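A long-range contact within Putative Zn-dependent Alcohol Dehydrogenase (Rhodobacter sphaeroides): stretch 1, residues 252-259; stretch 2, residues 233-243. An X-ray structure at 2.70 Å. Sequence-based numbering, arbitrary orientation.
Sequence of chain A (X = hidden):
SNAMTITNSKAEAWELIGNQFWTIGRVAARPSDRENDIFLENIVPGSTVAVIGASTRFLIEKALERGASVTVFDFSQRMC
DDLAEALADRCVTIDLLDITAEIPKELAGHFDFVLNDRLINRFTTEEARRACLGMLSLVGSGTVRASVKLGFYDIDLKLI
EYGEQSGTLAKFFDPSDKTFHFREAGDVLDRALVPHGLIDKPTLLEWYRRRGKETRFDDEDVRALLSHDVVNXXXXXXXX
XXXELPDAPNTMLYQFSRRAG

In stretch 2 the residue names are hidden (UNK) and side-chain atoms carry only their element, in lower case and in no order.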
# COMPACT_ATOMS: atom_id res chain seq x y z
N MSE A 252 -4.07 -7.50 8.97
CA MSE A 252 -3.68 -8.87 8.66
C MSE A 252 -2.59 -8.90 7.60
O MSE A 252 -2.69 -8.24 6.56
CB MSE A 252 -4.89 -9.68 8.19
CG MSE A 252 -4.60 -11.16 7.98
SE MSE A 252 -5.22 -12.27 9.47
CE MSE A 252 -7.08 -11.68 9.52
N LEU A 253 -1.53 -9.67 7.86
CA LEU A 253 -0.48 -9.88 6.88
C LEU A 253 -0.66 -11.19 6.13
O LEU A 253 -0.87 -12.24 6.74
CB LEU A 253 0.90 -9.85 7.55
CG LEU A 253 2.08 -10.30 6.70
CD1 LEU A 253 2.13 -9.51 5.40
CD2 LEU A 253 3.39 -10.14 7.47
N TYR A 254 -0.59 -11.13 4.80
CA TYR A 254 -0.93 -12.28 3.96
C TYR A 254 0.25 -12.67 3.15
O TYR A 254 0.80 -11.82 2.44
CB TYR A 254 -2.03 -11.94 2.94
CG TYR A 254 -3.31 -11.55 3.58
CD1 TYR A 254 -4.36 -12.47 3.68
CD2 TYR A 254 -3.47 -10.29 4.12
CE1 TYR A 254 -5.55 -12.13 4.28
CE2 TYR A 254 -4.68 -9.92 4.74
CZ TYR A 254 -5.72 -10.86 4.82
OH TYR A 254 -6.91 -10.56 5.44
N GLN A 255 0.61 -13.95 3.23
CA GLN A 255 1.74 -14.50 2.49
C GLN A 255 1.17 -15.44 1.45
O GLN A 255 0.42 -16.37 1.76
CB GLN A 255 2.70 -15.22 3.45
CG GLN A 255 3.75 -16.07 2.76
CD GLN A 255 4.78 -16.60 3.74
OE1 GLN A 255 5.23 -15.87 4.63
NE2 GLN A 255 5.16 -17.87 3.60
N PHE A 256 1.49 -15.18 0.19
CA PHE A 256 0.94 -15.95 -0.91
C PHE A 256 1.90 -16.09 -2.09
O PHE A 256 2.92 -15.39 -2.20
CB PHE A 256 -0.42 -15.38 -1.38
CG PHE A 256 -0.39 -13.93 -1.88
CD1 PHE A 256 -0.35 -13.65 -3.25
CD2 PHE A 256 -0.42 -12.84 -1.00
CE1 PHE A 256 -0.35 -12.31 -3.74
CE2 PHE A 256 -0.40 -11.52 -1.50
CZ PHE A 256 -0.38 -11.27 -2.86
N SER A 257 1.56 -16.99 -3.00
CA SER A 257 2.46 -17.31 -4.08
C SER A 257 1.66 -18.03 -5.14
O SER A 257 0.50 -18.36 -4.88
CB SER A 257 3.54 -18.24 -3.56
OG SER A 257 2.89 -19.35 -3.02
N ARG A 258 2.24 -18.23 -6.33
CA ARG A 258 1.64 -19.11 -7.30
C ARG A 258 2.76 -19.93 -7.89
O ARG A 258 3.73 -19.37 -8.39
CB ARG A 258 0.85 -18.36 -8.39
CG ARG A 258 1.68 -17.47 -9.26
CD ARG A 258 1.23 -17.56 -10.69
NE ARG A 258 0.87 -16.25 -11.25
CZ ARG A 258 1.74 -15.35 -11.71
NH1 ARG A 258 1.28 -14.21 -12.22
NH2 ARG A 258 3.06 -15.58 -11.66
N ARG A 259 2.64 -21.25 -7.83
CA ARG A 259 3.68 -22.10 -8.41
C ARG A 259 3.03 -23.26 -9.14
O ARG A 259 1.85 -23.53 -8.92
CB ARG A 259 4.64 -22.61 -7.32
CG ARG A 259 5.17 -21.54 -6.35
CD ARG A 259 6.09 -22.13 -5.26
NE ARG A 259 6.76 -21.11 -4.46
CZ ARG A 259 6.46 -20.79 -3.20
NH1 ARG A 259 5.47 -21.42 -2.58
NH2 ARG A 259 7.13 -19.84 -2.56
N UNK A 233 -5.35 -15.48 -13.44
CA UNK A 233 -5.38 -15.54 -14.88
C UNK A 233 -4.10 -16.17 -15.40
O UNK A 233 -4.07 -16.68 -16.52
c UNK A 233 -5.59 -14.15 -15.48
N UNK A 234 -3.04 -16.13 -14.60
CA UNK A 234 -1.76 -16.67 -15.08
C UNK A 234 -1.19 -17.75 -14.17
O UNK A 234 0.01 -17.81 -13.94
c UNK A 234 -0.15 -11.21 -17.13
c UNK A 234 -1.35 -14.45 -16.35
c UNK A 234 -0.76 -15.54 -15.40
n UNK A 234 0.37 -10.13 -16.55
c UNK A 234 -0.31 -13.71 -17.22
n UNK A 234 -0.97 -11.07 -18.16
n UNK A 234 0.18 -12.43 -16.66
N UNK A 235 -2.06 -18.63 -13.68
CA UNK A 235 -1.62 -19.67 -12.77
C UNK A 235 -2.35 -19.50 -11.47
O UNK A 235 -2.80 -18.40 -11.15
N UNK A 236 -2.50 -20.57 -10.70
CA UNK A 236 -3.33 -20.46 -9.52
C UNK A 236 -2.55 -20.09 -8.27
O UNK A 236 -1.44 -20.59 -8.01
c UNK A 236 -4.15 -21.73 -9.32
c UNK A 236 -5.30 -22.87 -11.28
c UNK A 236 -5.29 -21.86 -10.31
c UNK A 236 -7.42 -22.10 -12.11
o UNK A 236 -8.49 -22.20 -13.00
c UNK A 236 -7.44 -21.10 -11.16
c UNK A 236 -6.38 -20.99 -10.26
c UNK A 236 -6.35 -22.99 -12.17
N UNK A 237 -3.16 -19.20 -7.49
CA UNK A 237 -2.57 -18.58 -6.31
C UNK A 237 -2.85 -19.35 -5.03
O UNK A 237 -3.91 -19.95 -4.88
c UNK A 237 -2.90 -16.58 -4.80
c UNK A 237 -2.63 -16.28 -7.30
c UNK A 237 -3.15 -17.17 -6.17
N UNK A 238 -1.92 -19.31 -4.10
CA UNK A 238 -2.02 -20.12 -2.89
C UNK A 238 -1.83 -19.23 -1.67
O UNK A 238 -0.80 -18.60 -1.52
c UNK A 238 -0.89 -21.17 -2.88
o UNK A 238 -1.01 -22.01 -4.04
c UNK A 238 -0.88 -21.98 -1.59
N UNK A 239 -2.80 -19.18 -0.78
CA UNK A 239 -2.56 -18.41 0.43
C UNK A 239 -1.88 -19.29 1.50
O UNK A 239 -2.52 -20.15 2.13
c UNK A 239 -3.67 -16.99 2.23
c UNK A 239 -5.01 -16.51 2.80
c UNK A 239 -3.85 -17.77 0.93
c UNK A 239 -2.68 -15.83 2.14
N UNK A 240 -0.58 -19.08 1.68
CA UNK A 240 0.22 -19.86 2.60
C UNK A 240 -0.04 -19.52 4.04
O UNK A 240 -0.02 -20.39 4.91
c UNK A 240 3.42 -19.68 0.43
o UNK A 240 4.29 -19.37 1.25
o UNK A 240 3.63 -19.68 -0.77
c UNK A 240 1.69 -19.63 2.31
c UNK A 240 2.06 -20.09 0.89
N UNK A 241 -0.28 -18.25 4.32
CA UNK A 241 -0.67 -17.88 5.67
C UNK A 241 -1.19 -16.48 5.80
O UNK A 241 -1.12 -15.69 4.85
c UNK A 241 0.41 -18.20 6.73
c UNK A 241 3.92 -17.06 7.78
c UNK A 241 2.59 -17.78 7.82
c UNK A 241 1.69 -17.42 6.65
n UNK A 241 4.65 -17.13 9.09
N UNK A 242 -1.70 -16.18 6.98
CA UNK A 242 -2.36 -14.91 7.23
C UNK A 242 -2.26 -14.63 8.71
O UNK A 242 -2.85 -15.33 9.50
c UNK A 242 -3.79 -15.00 6.81
N UNK A 243 -1.53 -13.60 9.09
CA UNK A 243 -1.34 -13.36 10.50
C UNK A 243 -1.79 -11.96 10.98
O UNK A 243 -1.45 -10.96 10.38
c UNK A 243 0.39 -13.40 12.29
c UNK A 243 0.49 -14.94 10.38
c UNK A 243 0.14 -13.57 10.82
O HOH W 1 -2.09 -15.85 -11.84

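Position 233 has a single side-chain carbon, which points away from stretch 1 and touches nothing there. One carbon makes it Ala-233.

Position 234 has three carbons, a nitrogen, and then a carbon carrying two more nitrogens. Its first carbon, CB of position 234, lies 4.0 Å from NH1 of Arg-258. The guanidinium makes it Arg-234. The side chain is poorly ordered and its end leads away. Water 1 accepts from N of Arg-234 at 2.9 Å and from NE of Arg-258 at 3.0 Å.

Position 235 has no side-chain atoms, so it is Gly-235. Phi is 120° and psi 155°, angles at which a CB would jam against the carbonyl O of the residue before. An ideal CB would also lie 3.1 Å from CD of Arg-258. Water 1 donates to O of Gly-235 at 2.7 Å.

Position 236 has one carbon and then a ring of six carbons bearing an oxygen. The CA-to-CB bond points away, and the side chain stays clear of stretch 1. It is Tyr-236. Its backbone O lies 3.2 Å from CB of Arg-258.

Position 237 has one carbon carrying two more, one of them near CD1 of Phe-256. The all-carbon fork at CB gives Val-237. CG1 of Val-237 is 4.2 Å from CD1 of Phe-256.

Position 238 has a carbon carrying one oxygen and one carbon, hence Thr-238. N of Thr-238 donates to O of Ser-257 at 2.7 Å, and N of Ser-257 donates to O of Thr-238 at 3.2 Å.

Position 239 has four carbons, forked at the second. One end carbon lies by CB of Tyr-254 and CB of Phe-256. This is Leu-239. Its CD1 is 4.0 Å from CB of Tyr-254, at the edge of the tyrosine ring, and 4.2 Å from CB of Phe-256.

Position 240 has three carbons, the third carrying two oxygens, which meet Gln-255, Ser-257 and Arg-259. Two oxygens and no nitrogen make a carboxylate: Glu-240. OG of Ser-257 donates to OE2 of Glu-240 at a very short 2.4 Å. NH1 of Arg-259 forms a salt bridge to the same OE2 at 3.1 Å. NE2 of Gln-255 donates to OE1 of Glu-240 at 2.9 Å.

Position 241 has four carbons in a row ending in nitrogen, the last carbon by OE1 of Gln-255. It is Lys-241. CE of Lys-241 lies 3.6 Å from OE1 of Gln-255.

Position 242 has one carbon, CB, 4.1 Å from SE of Met-252, a selenomethionine, and 4.1 Å from CD1 of Tyr-254. It is Ala-242.

Position 243 has one carbon carrying two more: Val-243. Its N donates to O of Leu-253 at 2.8 Å, and N of Leu-253 donates back to O of Val-243 at 2.8 Å.

The contact is an antiparallel strand pair with a bulge. The register shifts by one between Gln-255 and Phe-256, and Glu-240 is the extra residue. O of Gln-255 accepts from N of Lys-241 at 3.3 Å and, weakly, from N of Glu-240 at 2.9 Å. At the bulge the CA-to-CB bond of Glu-240 points toward stretch 1, and its carboxylate gathers three polar partners. Tyr-254, Phe-256, Leu-239 and Ala-242 pack on one sheet face.

Stretch 2 233-243: ARGYVTLEKAV
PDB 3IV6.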